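Local coordinates for protein Lv-ranaspumin (Lv-RSN-1) (Leptodactylus vastus, PDB 4K82) that probably acts as a natural surfactant that helps form and stabilise the foam nest in which the frog lays its eggs, at residues 35-40 with 95-100; 51-56 with 128-133; 154-159 with 177-182. All blocks are in the same frame, centred on the assembly; numbering follows the deposited sequence. Where two conformers were deposited one is given.

Contact 1 (35-40 with 95-100)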
ATOM      1  N   VAL A  35       1.214  -2.815  -3.591  1.00 16.02           N
ATOM      2  CA  VAL A  35       2.058  -1.848  -2.904  1.00 14.44           C
ATOM      3  C   VAL A  35       3.536  -2.101  -3.177  1.00 19.64           C
ATOM      4  O   VAL A  35       4.269  -1.186  -3.539  1.00 17.38           O
ATOM      5  CB  VAL A  35       1.805  -1.867  -1.391  1.00 16.63           C
ATOM      6  CG1 VAL A  35       2.831  -1.011  -0.671  1.00 19.36           C
ATOM      7  CG2 VAL A  35       0.375  -1.409  -1.088  1.00 18.02           C
ATOM      8  N   ILE A  36       3.964  -3.348  -3.025  1.00 19.49           N
ATOM      9  CA  ILE A  36       5.356  -3.709  -3.264  1.00 17.61           C
ATOM     10  C   ILE A  36       5.784  -3.462  -4.705  1.00 17.28           C
ATOM     11  O   ILE A  36       6.803  -2.820  -4.958  1.00 17.27           O
ATOM     12  CB  ILE A  36       5.580  -5.168  -2.898  1.00 17.30           C
ATOM     13  CG1 ILE A  36       5.378  -5.333  -1.396  1.00 21.00           C
ATOM     14  CG2 ILE A  36       6.990  -5.620  -3.299  1.00 18.00           C
ATOM     15  CD1 ILE A  36       5.257  -6.789  -0.965  1.00 20.33           C
ATOM     16  N   ILE A  37       4.983  -3.954  -5.643  1.00 16.36           N
ATOM     17  CA  ILE A  37       5.285  -3.780  -7.058  1.00 14.44           C
ATOM     18  C   ILE A  37       5.340  -2.299  -7.443  1.00 18.19           C
ATOM     19  O   ILE A  37       6.267  -1.840  -8.105  1.00 17.51           O
ATOM     20  CB  ILE A  37       4.246  -4.516  -7.927  1.00 16.75           C
ATOM     21  CG1 ILE A  37       4.486  -6.029  -7.838  1.00 18.69           C
ATOM     22  CG2 ILE A  37       4.365  -4.085  -9.377  1.00 19.60           C
ATOM     23  CD1 ILE A  37       3.264  -6.856  -8.215  1.00 21.65           C
ATOM     24  N   CYS A  38       4.367  -1.531  -6.998  1.00 17.42           N
ATOM     25  CA  CYS A  38       4.341  -0.142  -7.407  0.58 19.21           C
ATOM     26  C   CYS A  38       5.399   0.693  -6.688  1.00 19.73           C
ATOM     27  O   CYS A  38       5.912   1.650  -7.247  1.00 20.27           O
ATOM     28  CB  CYS A  38       2.925   0.420  -7.290  0.58 20.93           C
ATOM     29  SG  CYS A  38       1.829  -0.441  -8.442  0.58 21.93           S
ATOM     30  N   ALA A  39       5.756   0.310  -5.464  1.00 17.12           N
ATOM     31  CA  ALA A  39       6.836   0.995  -4.769  1.00 16.14           C
ATOM     32  C   ALA A  39       8.139   0.788  -5.526  1.00 19.74           C
ATOM     33  O   ALA A  39       8.902   1.724  -5.761  1.00 19.30           O
ATOM     34  CB  ALA A  39       6.968   0.480  -3.339  1.00 18.46           C
ATOM     35  N   TYR A  40       8.400  -0.456  -5.906  1.00 19.30           N
ATOM     36  CA  TYR A  40       9.588  -0.745  -6.685  1.00 21.26           C
ATOM     37  C   TYR A  40       9.612   0.041  -7.997  1.00 19.53           C
ATOM     38  O   TYR A  40      10.630   0.635  -8.351  1.00 21.29           O
ATOM     39  CB  TYR A  40       9.710  -2.256  -6.952  1.00 19.08           C
ATOM     40  CG  TYR A  40      11.033  -2.603  -7.571  1.00 22.52           C
ATOM     41  CD1 TYR A  40      11.233  -2.463  -8.938  1.00 24.15           C
ATOM     42  CD2 TYR A  40      12.092  -3.031  -6.789  1.00 22.60           C
ATOM     43  CE1 TYR A  40      12.460  -2.750  -9.512  1.00 21.74           C
ATOM     44  CE2 TYR A  40      13.321  -3.323  -7.357  1.00 22.41           C
ATOM     45  CZ  TYR A  40      13.493  -3.170  -8.720  1.00 23.13           C
ATOM     46  OH  TYR A  40      14.712  -3.452  -9.308  1.00 27.00           O
ATOM     47  N   GLY A  95       8.242  -9.764 -13.626  1.00 21.11           N
ATOM     48  CA  GLY A  95       7.681 -11.092 -13.809  1.00 24.04           C
ATOM     49  C   GLY A  95       6.420 -11.321 -12.997  1.00 21.68           C
ATOM     50  O   GLY A  95       5.418 -11.856 -13.491  1.00 23.28           O
ATOM     51  N   LEU A  96       6.461 -10.895 -11.739  1.00 19.50           N
ATOM     52  CA  LEU A  96       5.327 -11.049 -10.852  1.00 21.02           C
ATOM     53  C   LEU A  96       4.143 -10.237 -11.367  1.00 22.76           C
ATOM     54  O   LEU A  96       3.006 -10.718 -11.391  1.00 26.56           O
ATOM     55  CB  LEU A  96       5.710 -10.618  -9.433  1.00 20.88           C
ATOM     56  CG  LEU A  96       4.606 -10.789  -8.404  1.00 25.76           C
ATOM     57  CD1 LEU A  96       4.143 -12.245  -8.413  1.00 25.29           C
ATOM     58  CD2 LEU A  96       5.128 -10.386  -7.041  1.00 28.58           C
ATOM     59  N   TYR A  97       4.413  -9.005 -11.791  1.00 20.74           N
ATOM     60  CA  TYR A  97       3.359  -8.149 -12.309  1.00 21.15           C
ATOM     61  C   TYR A  97       2.674  -8.804 -13.521  1.00 21.86           C
ATOM     62  O   TYR A  97       1.452  -8.903 -13.565  1.00 27.99           O
ATOM     63  CB  TYR A  97       3.934  -6.773 -12.659  1.00 25.41           C
ATOM     64  CG  TYR A  97       2.916  -5.783 -13.176  1.00 23.98           C
ATOM     65  CD1 TYR A  97       1.706  -5.593 -12.524  1.00 29.40           C
ATOM     66  CD2 TYR A  97       3.171  -5.043 -14.316  1.00 30.97           C
ATOM     67  CE1 TYR A  97       0.781  -4.684 -12.999  1.00 29.86           C
ATOM     68  CE2 TYR A  97       2.255  -4.132 -14.797  1.00 32.36           C
ATOM     69  CZ  TYR A  97       1.067  -3.956 -14.135  1.00 28.87           C
ATOM     70  OH  TYR A  97       0.161  -3.043 -14.627  1.00 37.56           O
ATOM     71  N   LYS A  98       3.469  -9.251 -14.489  1.00 21.54           N
ATOM     72  CA  LYS A  98       2.938  -9.958 -15.658  1.00 28.08           C
ATOM     73  C   LYS A  98       2.143 -11.196 -15.254  1.00 26.54           C
ATOM     74  O   LYS A  98       1.051 -11.444 -15.780  1.00 30.73           O
ATOM     75  CB  LYS A  98       4.064 -10.346 -16.623  1.00 27.00           C
ATOM     76  CG  LYS A  98       4.841  -9.164 -17.195  1.00 37.51           C
ATOM     77  CD  LYS A  98       5.909  -9.632 -18.184  1.00 45.64           C
ATOM     78  CE  LYS A  98       7.124  -8.699 -18.214  1.00 48.63           C
ATOM     79  NZ  LYS A  98       6.905  -7.431 -18.977  1.00 55.16           N
ATOM     80  N   LEU A  99       2.685 -11.960 -14.309  1.00 26.22           N
ATOM     81  CA  LEU A  99       2.003 -13.148 -13.813  1.00 26.37           C
ATOM     82  C   LEU A  99       0.632 -12.802 -13.221  1.00 28.48           C
ATOM     83  O   LEU A  99      -0.357 -13.500 -13.476  1.00 28.94           O
ATOM     84  CB  LEU A  99       2.867 -13.874 -12.769  1.00 26.61           C
ATOM     85  CG  LEU A  99       2.296 -15.174 -12.210  1.00 27.22           C
ATOM     86  CD1 LEU A  99       2.036 -16.172 -13.328  1.00 28.66           C
ATOM     87  CD2 LEU A  99       3.236 -15.767 -11.165  1.00 29.59           C
ATOM     88  N   LEU A 100       0.573 -11.734 -12.424  1.00 25.41           N
ATOM     89  CA  LEU A 100      -0.678 -11.344 -11.791  1.00 27.27           C
ATOM     90  C   LEU A 100      -1.738 -11.048 -12.848  1.00 32.45           C
ATOM     91  O   LEU A 100      -2.888 -11.444 -12.709  1.00 31.58           O
ATOM     92  CB  LEU A 100      -0.487 -10.141 -10.857  1.00 28.60           C
ATOM     93  CG  LEU A 100       0.258 -10.437  -9.555  1.00 28.64           C
ATOM     94  CD1 LEU A 100       0.403  -9.169  -8.725  1.00 29.32           C
ATOM     95  CD2 LEU A 100      -0.463 -11.518  -8.741  1.00 28.79           C
TER
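I37 carries the contact from the side of 35-40, meeting L96, Y97 and L100, and it shows well how a branched residue can serve several neighbours at once. Its two arms share the work. The longer arm carries CD1 between L96 and L100, one helical turn apart. There I37 CD1 lies 3.7 Å from L100 CD1, the tightest approach of the contact, and 4.2 Å from L96 CG, with L96 CD2 equally near. The shorter arm goes to Y97, where I37 CG2 rests 4.3 Å from Y97 CB, obliquely to the ring. This division follows from the first torsion of I37: CG1, anti to the carbonyl carbon (chi1 -73°), lies beside the backbone N, which leaves CG2 anti to that N and beside the carbonyl carbon. I37 and L100 run alongside one another, pointing oppositely, whereas L96 comes in at a slant to the isoleucine. All of this is apolar packing. I93 also touches I37, completing a set of four residues, I93, L96, Y97 and L100, with the spacing of a hole in a helix surface. Next to it C38 is joined to C114 by a disulfide, and F110 of helix 107-121 lies against C38, Y97 and L100. With axes 10.7 Å apart and crossing at -133°, the helices are far from the shallow antiparallel alignment of a coiled coil, yet I37 by itself resembles a single knob in a four-residue hole, a form of helix-to-helix packing at home in the core of a predominantly alpha-helical protein.

Contact 2 (51-56 with 128-133)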
ATOM      1  N   PHE A  51      15.929  -1.436  -1.913  1.00 22.97           N
ATOM      2  CA  PHE A  51      15.689  -2.575  -2.793  1.00 21.41           C
ATOM      3  C   PHE A  51      15.756  -3.876  -2.007  1.00 19.68           C
ATOM      4  O   PHE A  51      14.956  -4.790  -2.222  1.00 22.82           O
ATOM      5  CB  PHE A  51      16.727  -2.603  -3.920  1.00 25.40           C
ATOM      6  CG  PHE A  51      16.479  -1.582  -4.987  1.00 29.34           C
ATOM      7  CD1 PHE A  51      15.188  -1.321  -5.420  1.00 31.19           C
ATOM      8  CD2 PHE A  51      17.525  -0.866  -5.541  1.00 41.91           C
ATOM      9  CE1 PHE A  51      14.948  -0.378  -6.400  1.00 37.12           C
ATOM     10  CE2 PHE A  51      17.287   0.084  -6.525  1.00 29.96           C
ATOM     11  CZ  PHE A  51      15.999   0.328  -6.948  1.00 35.10           C
ATOM     12  N   LYS A  52      16.721  -3.961  -1.101  0.55 21.24           N
ATOM     13  CA  LYS A  52      16.864  -5.149  -0.262  0.55 23.72           C
ATOM     14  C   LYS A  52      15.638  -5.333   0.625  0.55 24.56           C
ATOM     15  O   LYS A  52      15.113  -6.440   0.752  0.55 23.07           O
ATOM     16  CB  LYS A  52      18.124  -5.066   0.597  0.55 25.27           C
ATOM     17  CG  LYS A  52      18.281  -6.257   1.538  0.55 28.30           C
ATOM     18  CD  LYS A  52      19.635  -6.277   2.225  0.55 32.39           C
ATOM     19  CE  LYS A  52      19.791  -7.557   3.030  0.55 34.80           C
ATOM     20  NZ  LYS A  52      19.287  -8.725   2.248  0.55 36.47           N
ATOM     21  N   GLU A  53      15.178  -4.241   1.228  1.00 21.72           N
ATOM     22  CA  GLU A  53      14.026  -4.309   2.119  1.00 21.75           C
ATOM     23  C   GLU A  53      12.732  -4.603   1.380  1.00 22.80           C
ATOM     24  O   GLU A  53      11.841  -5.256   1.919  1.00 21.87           O
ATOM     25  CB  GLU A  53      13.905  -3.030   2.947  1.00 21.75           C
ATOM     26  CG  GLU A  53      15.017  -2.911   3.976  1.00 28.09           C
ATOM     27  CD  GLU A  53      14.765  -1.820   4.989  1.00 39.35           C
ATOM     28  OE1 GLU A  53      13.596  -1.641   5.400  1.00 48.63           O
ATOM     29  OE2 GLU A  53      15.735  -1.139   5.374  1.00 41.43           O
ATOM     30  N   LEU A  54      12.611  -4.097   0.157  1.00 19.45           N
ATOM     31  CA  LEU A  54      11.447  -4.420  -0.663  1.00 18.36           C
ATOM     32  C   LEU A  54      11.380  -5.910  -0.965  1.00 19.27           C
ATOM     33  O   LEU A  54      10.312  -6.511  -0.913  1.00 20.22           O
ATOM     34  CB  LEU A  54      11.414  -3.608  -1.964  1.00 18.90           C
ATOM     35  CG  LEU A  54      10.883  -2.170  -1.896  1.00 25.67           C
ATOM     36  CD1 LEU A  54      11.198  -1.421  -3.181  1.00 26.79           C
ATOM     37  CD2 LEU A  54       9.381  -2.152  -1.616  1.00 25.81           C
ATOM     38  N   LYS A  55      12.521  -6.512  -1.287  1.00 18.34           N
ATOM     39  CA  LYS A  55      12.528  -7.943  -1.550  1.00 19.48           C
ATOM     40  C   LYS A  55      12.182  -8.725  -0.283  1.00 20.27           C
ATOM     41  O   LYS A  55      11.418  -9.686  -0.331  1.00 19.24           O
ATOM     42  CB  LYS A  55      13.875  -8.412  -2.092  1.00 19.02           C
ATOM     43  CG  LYS A  55      13.813  -9.875  -2.491  1.00 26.06           C
ATOM     44  CD  LYS A  55      15.108 -10.394  -3.013  1.00 25.76           C
ATOM     45  CE  LYS A  55      14.904 -11.815  -3.524  1.00 22.71           C
ATOM     46  NZ  LYS A  55      16.139 -12.311  -4.168  1.00 29.37           N
ATOM     47  N   GLU A  56      12.734  -8.304   0.851  1.00 23.00           N
ATOM     48  CA  GLU A  56      12.420  -8.970   2.114  1.00 22.64           C
ATOM     49  C   GLU A  56      10.938  -8.896   2.422  1.00 19.64           C
ATOM     50  O   GLU A  56      10.349  -9.871   2.865  1.00 20.72           O
ATOM     51  CB  GLU A  56      13.226  -8.384   3.266  1.00 23.28           C
ATOM     52  CG  GLU A  56      14.714  -8.700   3.177  1.00 32.75           C
ATOM     53  CD  GLU A  56      15.422  -8.549   4.506  1.00 50.42           C
ATOM     54  OE1 GLU A  56      14.760  -8.732   5.552  1.00 62.73           O
ATOM     55  OE2 GLU A  56      16.637  -8.246   4.505  1.00 51.84           O
ATOM     56  N   LYS A 128       8.031   3.753   5.749  1.00 29.04           N
ATOM     57  CA  LYS A 128       6.871   3.130   6.384  1.00 35.58           C
ATOM     58  C   LYS A 128       6.181   2.083   5.494  1.00 36.36           C
ATOM     59  O   LYS A 128       5.631   1.099   5.996  1.00 31.60           O
ATOM     60  CB  LYS A 128       5.873   4.208   6.827  1.00 39.78           C
ATOM     61  CG  LYS A 128       6.307   5.009   8.061  1.00 41.39           C
ATOM     62  CD  LYS A 128       6.026   4.249   9.354  1.00 42.77           C
ATOM     63  CE  LYS A 128       6.642   4.933  10.571  1.00 49.21           C
ATOM     64  NZ  LYS A 128       6.039   6.264  10.867  1.00 43.22           N
ATOM     65  N   ILE A 129       6.202   2.307   4.180  1.00 24.39           N
ATOM     66  CA  ILE A 129       5.749   1.317   3.206  1.00 27.10           C
ATOM     67  C   ILE A 129       6.603   0.056   3.377  1.00 29.62           C
ATOM     68  O   ILE A 129       6.094  -1.076   3.335  1.00 28.13           O
ATOM     69  CB  ILE A 129       5.897   1.859   1.763  1.00 25.03           C
ATOM     70  CG1 ILE A 129       4.783   2.856   1.453  1.00 29.04           C
ATOM     71  CG2 ILE A 129       5.883   0.727   0.747  1.00 29.56           C
ATOM     72  CD1 ILE A 129       4.964   3.581   0.128  1.00 29.70           C
ATOM     73  N   LEU A 130       7.904   0.263   3.584  1.00 24.47           N
ATOM     74  CA  LEU A 130       8.835  -0.842   3.823  1.00 26.42           C
ATOM     75  C   LEU A 130       8.518  -1.635   5.084  1.00 31.53           C
ATOM     76  O   LEU A 130       8.824  -2.826   5.167  1.00 35.77           O
ATOM     77  CB  LEU A 130      10.285  -0.337   3.886  1.00 26.84           C
ATOM     78  CG  LEU A 130      10.826   0.385   2.644  1.00 30.22           C
ATOM     79  CD1 LEU A 130      12.259   0.857   2.873  1.00 32.07           C
ATOM     80  CD2 LEU A 130      10.731  -0.479   1.389  1.00 30.24           C
ATOM     81  N   GLN A 131       7.919  -0.980   6.072  1.00 28.86           N
ATOM     82  CA  GLN A 131       7.582  -1.645   7.322  1.00 32.64           C
ATOM     83  C   GLN A 131       6.256  -2.376   7.220  1.00 37.77           C
ATOM     84  O   GLN A 131       5.789  -2.968   8.195  1.00 37.14           O
ATOM     85  CB  GLN A 131       7.529  -0.634   8.462  1.00 37.49           C
ATOM     86  CG  GLN A 131       8.863   0.013   8.779  1.00 46.23           C
ATOM     87  CD  GLN A 131       8.706   1.280   9.602  1.00 50.63           C
ATOM     88  OE1 GLN A 131       7.599   1.632  10.007  1.00 57.88           O
ATOM     89  NE2 GLN A 131       9.814   1.971   9.849  1.00 57.46           N
ATOM     90  N   GLY A 132       5.649  -2.328   6.038  1.00 32.28           N
ATOM     91  CA  GLY A 132       4.360  -2.953   5.807  1.00 35.83           C
ATOM     92  C   GLY A 132       3.215  -2.164   6.414  1.00 37.21           C
ATOM     93  O   GLY A 132       2.099  -2.669   6.548  1.00 53.04           O
ATOM     94  N   ASP A 133       3.481  -0.912   6.770  1.00 35.63           N
ATOM     95  CA  ASP A 133       2.498  -0.092   7.480  1.00 36.15           C
ATOM     96  C   ASP A 133       1.364   0.471   6.611  1.00 39.04           C
ATOM     97  O   ASP A 133       0.367   0.956   7.143  1.00 34.88           O
ATOM     98  CB  ASP A 133       3.192   1.059   8.218  1.00 38.78           C
ATOM     99  CG  ASP A 133       3.877   0.610   9.496  1.00 50.88           C
ATOM    100  OD1 ASP A 133       3.934  -0.611   9.742  1.00 47.76           O
ATOM    101  OD2 ASP A 133       4.363   1.480  10.249  1.00 52.10           O
TER
HETATM  102  O   HOH W   1      11.903  -3.486   6.330  1.00 49.59           O
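A Schellman turn closing a short helix presents L130 to the side of helix 48-64, where E53 and L54 receive it. G132, with a positive phi of 76°, allows the turn: D133 N bonds back to K128 O and G132 N to I129 O. L130 thus sits just before the chain reverses, and its two methyl groups go to different neighbours. L130 CD2 lies 3.7 Å from L54 CD2 and equally close to L54 CG, in a purely apolar contact where the two leucines lie across one another, nearly perpendicular. L130 CD1 faces the carboxylate of E53, 3.8 Å from E53 OE1. With CG anti to the carbonyl carbon (chi1 -70°) and the chain extended beyond it, E53 carries its acid group beside L130, with polar partners of its own: OE2 accepts a hydrogen bond from Q49 NE2, one turn earlier, while a water donates to E53 OE1 over 2.7 Å. The same water also donates a weak bond, 3.4 Å, to L130 O, making a tenuous polar bridge at the margin of the apolar contact. Here L130, in the turn that ends the helix, packs a Schellman-capped helix end against the flank of helix 48-64 in a helical core.

Contact 3 (154-159 with 177-182)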
ATOM      1  N   LEU A 154     -15.538  12.666  16.734  1.00 21.38           N
ATOM      2  CA  LEU A 154     -14.834  11.429  17.022  1.00 21.64           C
ATOM      3  C   LEU A 154     -13.936  11.056  15.852  1.00 20.53           C
ATOM      4  O   LEU A 154     -12.825  10.546  16.052  1.00 22.43           O
ATOM      5  CB  LEU A 154     -15.814  10.295  17.316  1.00 24.48           C
ATOM      6  CG  LEU A 154     -15.311   9.306  18.358  1.00 40.72           C
ATOM      7  CD1 LEU A 154     -15.192  10.006  19.712  1.00 35.48           C
ATOM      8  CD2 LEU A 154     -16.262   8.137  18.436  1.00 46.50           C
ATOM      9  N   ILE A 155     -14.409  11.312  14.634  1.00 20.30           N
ATOM     10  CA  ILE A 155     -13.596  11.027  13.444  1.00 20.39           C
ATOM     11  C   ILE A 155     -12.317  11.860  13.433  1.00 23.31           C
ATOM     12  O   ILE A 155     -11.238  11.354  13.098  1.00 19.34           O
ATOM     13  CB  ILE A 155     -14.397  11.239  12.144  1.00 20.81           C
ATOM     14  CG1 ILE A 155     -15.521  10.201  12.039  1.00 25.53           C
ATOM     15  CG2 ILE A 155     -13.496  11.145  10.920  1.00 18.67           C
ATOM     16  CD1 ILE A 155     -16.443  10.415  10.857  1.00 26.44           C
ATOM     17  N   ILE A 156     -12.434  13.139  13.787  1.00 20.25           N
ATOM     18  CA  ILE A 156     -11.261  14.013  13.886  1.00 17.64           C
ATOM     19  C   ILE A 156     -10.239  13.454  14.876  1.00 23.63           C
ATOM     20  O   ILE A 156      -9.049  13.370  14.564  1.00 23.97           O
ATOM     21  CB  ILE A 156     -11.652  15.456  14.250  1.00 22.31           C
ATOM     22  CG1 ILE A 156     -12.336  16.111  13.061  1.00 26.21           C
ATOM     23  CG2 ILE A 156     -10.425  16.263  14.684  1.00 23.41           C
ATOM     24  CD1 ILE A 156     -12.901  17.460  13.402  1.00 22.79           C
ATOM     25  N   LYS A 157     -10.708  13.057  16.053  1.00 22.64           N
ATOM     26  CA  LYS A 157      -9.848  12.466  17.068  1.00 27.53           C
ATOM     27  C   LYS A 157      -9.173  11.192  16.558  1.00 22.15           C
ATOM     28  O   LYS A 157      -7.976  10.978  16.780  1.00 24.06           O
ATOM     29  CB  LYS A 157     -10.652  12.162  18.335  1.00 26.26           C
ATOM     30  CG  LYS A 157     -10.387  13.125  19.468  1.00 43.49           C
ATOM     31  CD  LYS A 157     -10.571  12.449  20.819  1.00 43.14           C
ATOM     32  CE  LYS A 157      -9.527  11.362  21.032  1.00 45.27           C
ATOM     33  NZ  LYS A 157      -9.785  10.593  22.275  1.00 42.95           N
ATOM     34  N   ASP A 158      -9.938  10.345  15.877  1.00 20.78           N
ATOM     35  CA  ASP A 158      -9.388   9.091  15.363  1.00 20.52           C
ATOM     36  C   ASP A 158      -8.358   9.363  14.275  1.00 20.51           C
ATOM     37  O   ASP A 158      -7.346   8.675  14.169  1.00 24.59           O
ATOM     38  CB  ASP A 158     -10.489   8.181  14.827  1.00 22.67           C
ATOM     39  CG  ASP A 158     -11.236   7.457  15.944  1.00 36.90           C
ATOM     40  OD1 ASP A 158     -10.725   7.443  17.089  1.00 38.90           O
ATOM     41  OD2 ASP A 158     -12.329   6.905  15.685  1.00 42.54           O
ATOM     42  N   LEU A 159      -8.617  10.372  13.457  1.00 20.47           N
ATOM     43  CA  LEU A 159      -7.688  10.685  12.381  1.00 19.78           C
ATOM     44  C   LEU A 159      -6.374  11.184  12.961  1.00 20.51           C
ATOM     45  O   LEU A 159      -5.295  10.867  12.442  1.00 23.11           O
ATOM     46  CB  LEU A 159      -8.302  11.735  11.451  1.00 18.58           C
ATOM     47  CG  LEU A 159      -7.478  12.134  10.227  1.00 21.53           C
ATOM     48  CD1 LEU A 159      -7.307  10.953   9.310  1.00 20.48           C
ATOM     49  CD2 LEU A 159      -8.146  13.297   9.501  1.00 23.37           C
ATOM     50  N   ASP A 177      -0.247  21.984  13.880  1.00 29.40           N
ATOM     51  CA  ASP A 177      -0.779  23.023  13.013  1.00 23.78           C
ATOM     52  C   ASP A 177      -1.825  22.502  12.031  1.00 22.49           C
ATOM     53  O   ASP A 177      -2.768  23.219  11.681  1.00 23.88           O
ATOM     54  CB  ASP A 177       0.346  23.729  12.248  1.00 27.55           C
ATOM     55  CG  ASP A 177       1.076  24.748  13.098  1.00 35.45           C
ATOM     56  OD1 ASP A 177       0.664  24.977  14.253  1.00 38.86           O
ATOM     57  OD2 ASP A 177       2.064  25.324  12.610  1.00 39.29           O
ATOM     58  N   LEU A 178      -1.646  21.265  11.574  1.00 23.71           N
ATOM     59  CA  LEU A 178      -2.611  20.650  10.670  1.00 22.43           C
ATOM     60  C   LEU A 178      -3.984  20.629  11.341  1.00 21.62           C
ATOM     61  O   LEU A 178      -4.987  21.052  10.755  1.00 23.08           O
ATOM     62  CB  LEU A 178      -2.172  19.234  10.290  1.00 22.35           C
ATOM     63  CG  LEU A 178      -3.071  18.520   9.281  1.00 27.24           C
ATOM     64  CD1 LEU A 178      -2.679  18.885   7.865  1.00 27.80           C
ATOM     65  CD2 LEU A 178      -3.027  17.011   9.487  1.00 31.13           C
ATOM     66  N   PHE A 179      -4.027  20.193  12.589  1.00 26.38           N
ATOM     67  CA  PHE A 179      -5.328  20.075  13.243  1.00 25.20           C
ATOM     68  C   PHE A 179      -5.902  21.375  13.785  1.00 24.62           C
ATOM     69  O   PHE A 179      -7.080  21.429  14.148  1.00 28.01           O
ATOM     70  CB  PHE A 179      -5.328  18.958  14.278  1.00 23.57           C
ATOM     71  CG  PHE A 179      -5.515  17.599  13.670  1.00 29.01           C
ATOM     72  CD1 PHE A 179      -4.429  16.886  13.179  1.00 27.92           C
ATOM     73  CD2 PHE A 179      -6.785  17.057  13.543  1.00 29.77           C
ATOM     74  CE1 PHE A 179      -4.606  15.642  12.595  1.00 26.95           C
ATOM     75  CE2 PHE A 179      -6.969  15.805  12.973  1.00 26.47           C
ATOM     76  CZ  PHE A 179      -5.881  15.101  12.494  1.00 27.84           C
ATOM     77  N   LYS A 180      -5.102  22.436  13.821  1.00 23.78           N
ATOM     78  CA  LYS A 180      -5.666  23.761  14.050  1.00 22.05           C
ATOM     79  C   LYS A 180      -6.596  24.133  12.904  1.00 29.44           C
ATOM     80  O   LYS A 180      -7.471  24.982  13.047  1.00 29.09           O
ATOM     81  CB  LYS A 180      -4.566  24.813  14.201  1.00 25.55           C
ATOM     82  CG  LYS A 180      -3.883  24.774  15.552  1.00 27.29           C
ATOM     83  CD  LYS A 180      -2.624  25.624  15.592  1.00 34.14           C
ATOM     84  CE  LYS A 180      -1.781  25.238  16.807  1.00 32.68           C
ATOM     85  NZ  LYS A 180      -0.342  25.589  16.647  1.00 43.43           N
ATOM     86  N   ASN A 181      -6.404  23.465  11.771  1.00 25.23           N
ATOM     87  CA  ASN A 181      -7.125  23.759  10.544  1.00 23.24           C
ATOM     88  C   ASN A 181      -8.120  22.679  10.115  1.00 22.29           C
ATOM     89  O   ASN A 181      -8.568  22.652   8.965  1.00 28.14           O
ATOM     90  CB  ASN A 181      -6.113  23.993   9.430  1.00 20.99           C
ATOM     91  CG  ASN A 181      -5.355  25.286   9.614  1.00 23.59           C
ATOM     92  OD1 ASN A 181      -5.824  26.350   9.211  1.00 29.60           O
ATOM     93  ND2 ASN A 181      -4.184  25.205  10.237  1.00 24.23           N
ATOM     94  N   ILE A 182      -8.464  21.789  11.033  1.00 24.49           N
ATOM     95  CA  ILE A 182      -9.454  20.768  10.729  1.00 19.97           C
ATOM     96  C   ILE A 182     -10.630  20.944  11.685  1.00 26.80           C
ATOM     97  O   ILE A 182     -10.452  20.938  12.901  1.00 28.28           O
ATOM     98  CB  ILE A 182      -8.866  19.350  10.813  1.00 19.88           C
ATOM     99  CG1 ILE A 182      -7.727  19.192   9.795  1.00 19.88           C
ATOM    100  CG2 ILE A 182      -9.951  18.299  10.571  1.00 27.82           C
ATOM    101  CD1 ILE A 182      -7.056  17.816   9.841  1.00 25.13           C
TER
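F179 is the bump and helix 152-165 supplies the hollow: the phenyl ring pushes its outer end between I156 and L159. CD2 and CE2 meet I156, and CZ meets L159. F179 CE2 comes to 3.9 Å from the CG2 methyl of I156, and it also lies 3.6 Å from I156 O, so that backbone and side chain together form one wall. F179 CZ lies 4.1 Å from L159 CG, where the leucine branches. I156 O and L159 C come to the ring obliquely. K160 and L163 also touch F179, so the hollow has the spacing of three, four and seven residues expected of a hole in a helix surface.

A second, smaller fit lies beside the first. I182 CG2 rests 4.1 Å from I156 CG1, the two isoleucines running side by side and pointing oppositely. I156 serves both neighbours because its CG2, anti to the backbone N (chi1 of CG1 -71°), is turned to the ring while CG1 goes to I182. The other arm of I182 folds back on its own segment: I182 CD1 lies 3.7 Å above one face of the F179 ring, displaced from its centre, and backs the aromatic bump. With F179 cut back to an alanine, the hollow between I156 and L159 would probably lose its filling and I182 CD1 the ring it rests on.

Behind the bump the turn is secured by N181 ND2, which bonds to D177 O over 2.8 Å with an N-H...O angle of 152°. Around the contact, L189 of strand 188-191 touches I156 and F191 touches I182, while L202 of helix 196-212 packs on L159, so helix 152-165 lies among the end of helix 175-180, the small antiparallel hairpin and the C-terminal helix.

How the contacts relate
Contacts 1 and 2 belong to one continuous core, their centres about 14 Å apart. Helix 29-42 joins them: Y40 CE2 comes to 3.4 Å from F51 CD1, A39 CB to 4.0 Å from L54 CD2, and V35 CG1 to 3.8 Å from I129 CG2. Their segments also alternate along the chain. Contact 3 lies later in the sequence and apart in space, its centre about 35 Å from that of contact 1, on the opposite side of the molecule's centre, and about 29 Å from that of contact 2. The C125-C168 disulfide joins the residue just before helix 126-129 to the chain after helix 152-165, the helix that carries 154-159, and K128 NZ also bonds R165 O.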